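Local coordinates for D-psicose 3-epimerase (Agrobacterium tumefaciens, PDB 2HK0), which probably interconverts D-fructose and D-psicose by epimerisation at C3, a metal-dependent reaction on non-phosphorylated ketohexoses, at residues 50-55 and 81-86. Numbering follows the deposited sequence.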
ATOM      1  N   PHE A  50      22.290   7.828  16.828  1.00 17.92           N
ATOM      2  CA  PHE A  50      21.226   7.124  17.539  1.00 19.33           C
ATOM      3  C   PHE A  50      21.106   7.565  19.004  1.00 19.46           C
ATOM      4  O   PHE A  50      22.100   7.914  19.640  1.00 19.21           O
ATOM      5  CB  PHE A  50      21.477   5.611  17.485  1.00 18.67           C
ATOM      6  CG  PHE A  50      21.291   5.005  16.098  1.00 19.90           C
ATOM      7  CD1 PHE A  50      20.030   4.569  15.672  1.00 16.04           C
ATOM      8  CD2 PHE A  50      22.378   4.867  15.229  1.00 17.27           C
ATOM      9  CE1 PHE A  50      19.853   3.999  14.405  1.00 17.29           C
ATOM     10  CE2 PHE A  50      22.210   4.296  13.953  1.00 16.33           C
ATOM     11  CZ  PHE A  50      20.934   3.861  13.546  1.00 15.56           C
ATOM     12  N   ASP A  51      19.883   7.537  19.531  1.00 18.98           N
ATOM     13  CA  ASP A  51      19.629   7.880  20.927  1.00 18.38           C
ATOM     14  C   ASP A  51      19.917   6.642  21.787  1.00 18.51           C
ATOM     15  O   ASP A  51      20.225   6.749  22.967  1.00 17.88           O
ATOM     16  CB  ASP A  51      18.152   8.218  21.137  1.00 20.63           C
ATOM     17  CG  ASP A  51      17.646   9.314  20.205  1.00 22.81           C
ATOM     18  OD1 ASP A  51      18.241  10.408  20.213  1.00 22.37           O
ATOM     19  OD2 ASP A  51      16.643   9.078  19.481  1.00 19.23           O
ATOM     20  N   ILE A  52      19.788   5.464  21.184  1.00 16.76           N
ATOM     21  CA  ILE A  52      19.940   4.207  21.899  1.00 14.92           C
ATOM     22  C   ILE A  52      20.721   3.130  21.152  1.00 15.78           C
ATOM     23  O   ILE A  52      20.716   3.080  19.913  1.00 17.71           O
ATOM     24  CB  ILE A  52      18.528   3.604  22.182  1.00 18.25           C
ATOM     25  CG1 ILE A  52      17.740   4.514  23.128  1.00 16.80           C
ATOM     26  CG2 ILE A  52      18.631   2.172  22.712  1.00 11.42           C
ATOM     27  CD1 ILE A  52      16.282   4.155  23.171  1.00 18.91           C
ATOM     28  N   ILE A  53      21.392   2.267  21.911  1.00 15.87           N
ATOM     29  CA  ILE A  53      22.072   1.117  21.326  1.00 15.93           C
ATOM     30  C   ILE A  53      21.483  -0.058  22.106  1.00 15.86           C
ATOM     31  O   ILE A  53      21.428  -0.030  23.332  1.00 14.23           O
ATOM     32  CB  ILE A  53      23.621   1.144  21.484  1.00 16.50           C
ATOM     33  CG1 ILE A  53      24.203  -0.164  20.933  1.00 17.63           C
ATOM     34  CG2 ILE A  53      24.022   1.320  22.944  1.00 16.26           C
ATOM     35  CD1 ILE A  53      25.754  -0.226  20.918  1.00 18.60           C
ATOM     36  N   GLU A  54      20.986  -1.061  21.388  1.00 17.20           N
ATOM     37  CA  GLU A  54      20.424  -2.217  22.053  1.00 18.86           C
ATOM     38  C   GLU A  54      21.477  -3.293  22.043  1.00 19.71           C
ATOM     39  O   GLU A  54      22.099  -3.561  21.018  1.00 20.38           O
ATOM     40  CB  GLU A  54      19.153  -2.717  21.365  1.00 17.92           C
ATOM     41  CG  GLU A  54      18.588  -3.955  22.044  1.00 20.15           C
ATOM     42  CD  GLU A  54      17.075  -4.069  21.907  1.00 21.35           C
ATOM     43  OE1 GLU A  54      16.373  -3.189  22.424  1.00 22.82           O
ATOM     44  OE2 GLU A  54      16.583  -5.037  21.296  1.00 23.34           O
ATOM     45  N   VAL A  55      21.627  -3.923  23.198  1.00 20.94           N
ATOM     46  CA  VAL A  55      22.623  -4.947  23.437  1.00 24.41           C
ATOM     47  C   VAL A  55      22.013  -6.286  23.863  1.00 24.08           C
ATOM     48  O   VAL A  55      20.847  -6.337  24.245  1.00 20.81           O
ATOM     49  CB  VAL A  55      23.560  -4.405  24.542  1.00 26.81           C
ATOM     50  CG1 VAL A  55      24.324  -5.507  25.177  1.00 32.20           C
ATOM     51  CG2 VAL A  55      24.488  -3.329  23.938  1.00 27.91           C
ATOM     52  N   ILE A  81      21.740   5.918  25.417  1.00 20.45           N
ATOM     53  CA  ILE A  81      21.034   5.060  26.364  1.00 20.70           C
ATOM     54  C   ILE A  81      21.162   3.593  25.968  1.00 20.30           C
ATOM     55  O   ILE A  81      21.209   3.264  24.783  1.00 16.99           O
ATOM     56  CB  ILE A  81      19.524   5.423  26.397  1.00 20.87           C
ATOM     57  CG1 ILE A  81      19.339   6.872  26.856  1.00 23.00           C
ATOM     58  CG2 ILE A  81      18.776   4.482  27.316  1.00 20.41           C
ATOM     59  CD1 ILE A  81      17.954   7.424  26.552  1.00 22.57           C
ATOM     60  N   LEU A  82      21.216   2.707  26.954  1.00 19.48           N
ATOM     61  CA  LEU A  82      21.308   1.295  26.633  1.00 19.12           C
ATOM     62  C   LEU A  82      19.984   0.583  26.872  1.00 19.83           C
ATOM     63  O   LEU A  82      19.281   0.841  27.856  1.00 17.84           O
ATOM     64  CB  LEU A  82      22.409   0.607  27.449  1.00 21.46           C
ATOM     65  CG  LEU A  82      23.817   0.616  26.834  1.00 24.23           C
ATOM     66  CD1 LEU A  82      24.211   2.023  26.422  1.00 24.26           C
ATOM     67  CD2 LEU A  82      24.801   0.060  27.831  1.00 28.14           C
ATOM     68  N   THR A  83      19.658  -0.301  25.939  1.00 18.28           N
ATOM     69  CA  THR A  83      18.470  -1.128  26.002  1.00 20.32           C
ATOM     70  C   THR A  83      18.991  -2.565  25.814  1.00 19.49           C
ATOM     71  O   THR A  83      20.077  -2.757  25.254  1.00 19.13           O
ATOM     72  CB  THR A  83      17.498  -0.714  24.888  1.00 22.59           C
ATOM     73  OG1 THR A  83      16.682   0.369  25.364  1.00 24.83           O
ATOM     74  CG2 THR A  83      16.641  -1.847  24.495  1.00 27.64           C
ATOM     75  N   ALA A  84      18.267  -3.573  26.288  1.00 17.52           N
ATOM     76  CA  ALA A  84      18.772  -4.930  26.123  1.00 19.30           C
ATOM     77  C   ALA A  84      17.762  -5.999  25.770  1.00 20.39           C
ATOM     78  O   ALA A  84      16.581  -5.921  26.146  1.00 19.46           O
ATOM     79  CB  ALA A  84      19.521  -5.363  27.358  1.00 21.09           C
ATOM     80  N   GLY A  85      18.261  -6.999  25.041  1.00 19.86           N
ATOM     81  CA  GLY A  85      17.459  -8.134  24.644  1.00 23.94           C
ATOM     82  C   GLY A  85      17.893  -9.326  25.489  1.00 28.20           C
ATOM     83  O   GLY A  85      19.044  -9.393  25.945  1.00 27.05           O
ATOM     84  N   ILE A  86      16.971 -10.254  25.723  1.00 28.55           N
ATOM     85  CA  ILE A  86      17.262 -11.459  26.502  1.00 30.43           C
ATOM     86  C   ILE A  86      16.683 -12.661  25.771  1.00 30.47           C
ATOM     87  O   ILE A  86      15.502 -12.670  25.409  1.00 28.07           O
ATOM     88  CB  ILE A  86      16.633 -11.410  27.915  1.00 32.20           C
ATOM     89  CG1 ILE A  86      17.387 -10.409  28.795  1.00 33.84           C
ATOM     90  CG2 ILE A  86      16.673 -12.808  28.565  1.00 34.55           C
ATOM     91  CD1 ILE A  86      16.913 -10.385  30.242  1.00 35.41           C
TER
HETATM   92  O   HOH W   1      14.621  -6.069  23.304  1.00 26.98           O
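E54 lays its CG over the face of the T83 peptide, 3.7 Å from T83 O, because CG lies anti to the backbone N (chi1 178°) and the chain stays extended beyond it. Both carboxylate oxygens have partners: OE1 is hydrogen-bonded to H227 NE2, OE2 to H229 NE2 and to a water, which donates to E54 OE2 at 3.0 Å and, weakly, to A84 O. These bonds probably restrain the rotation of the carboxylate.

Five backbone bonds show how parallel strands share their peptides: I81 N to D51 O, I53 N to I81 O, T83 N to I53 O, V55 N to T83 O and G85 N to V55 O. The bond from V55 N to T83 O measures 2.8 Å.

Side chains alternate. On the face of I52, I81, E54 and T83, I52 CG1 meets I81 CB at 3.8 Å and I52 CG2 touches T83 OG1. On the other, I53 and L82 run alongside each other, I53 CG2 against L82 CD1 at 3.6 Å.

That second face packs on helix 39-47, through Y41 and V45 for I53 and I42 for L82. The first looks into the TIM barrel, where I52 and E54 reach I262. Strand 52-56 lies between strands 22-26 and 81-85, and strand 123-126 continues the sheet on the far side of strand 81-85, through backbone bonds of A84 with T123 and G125.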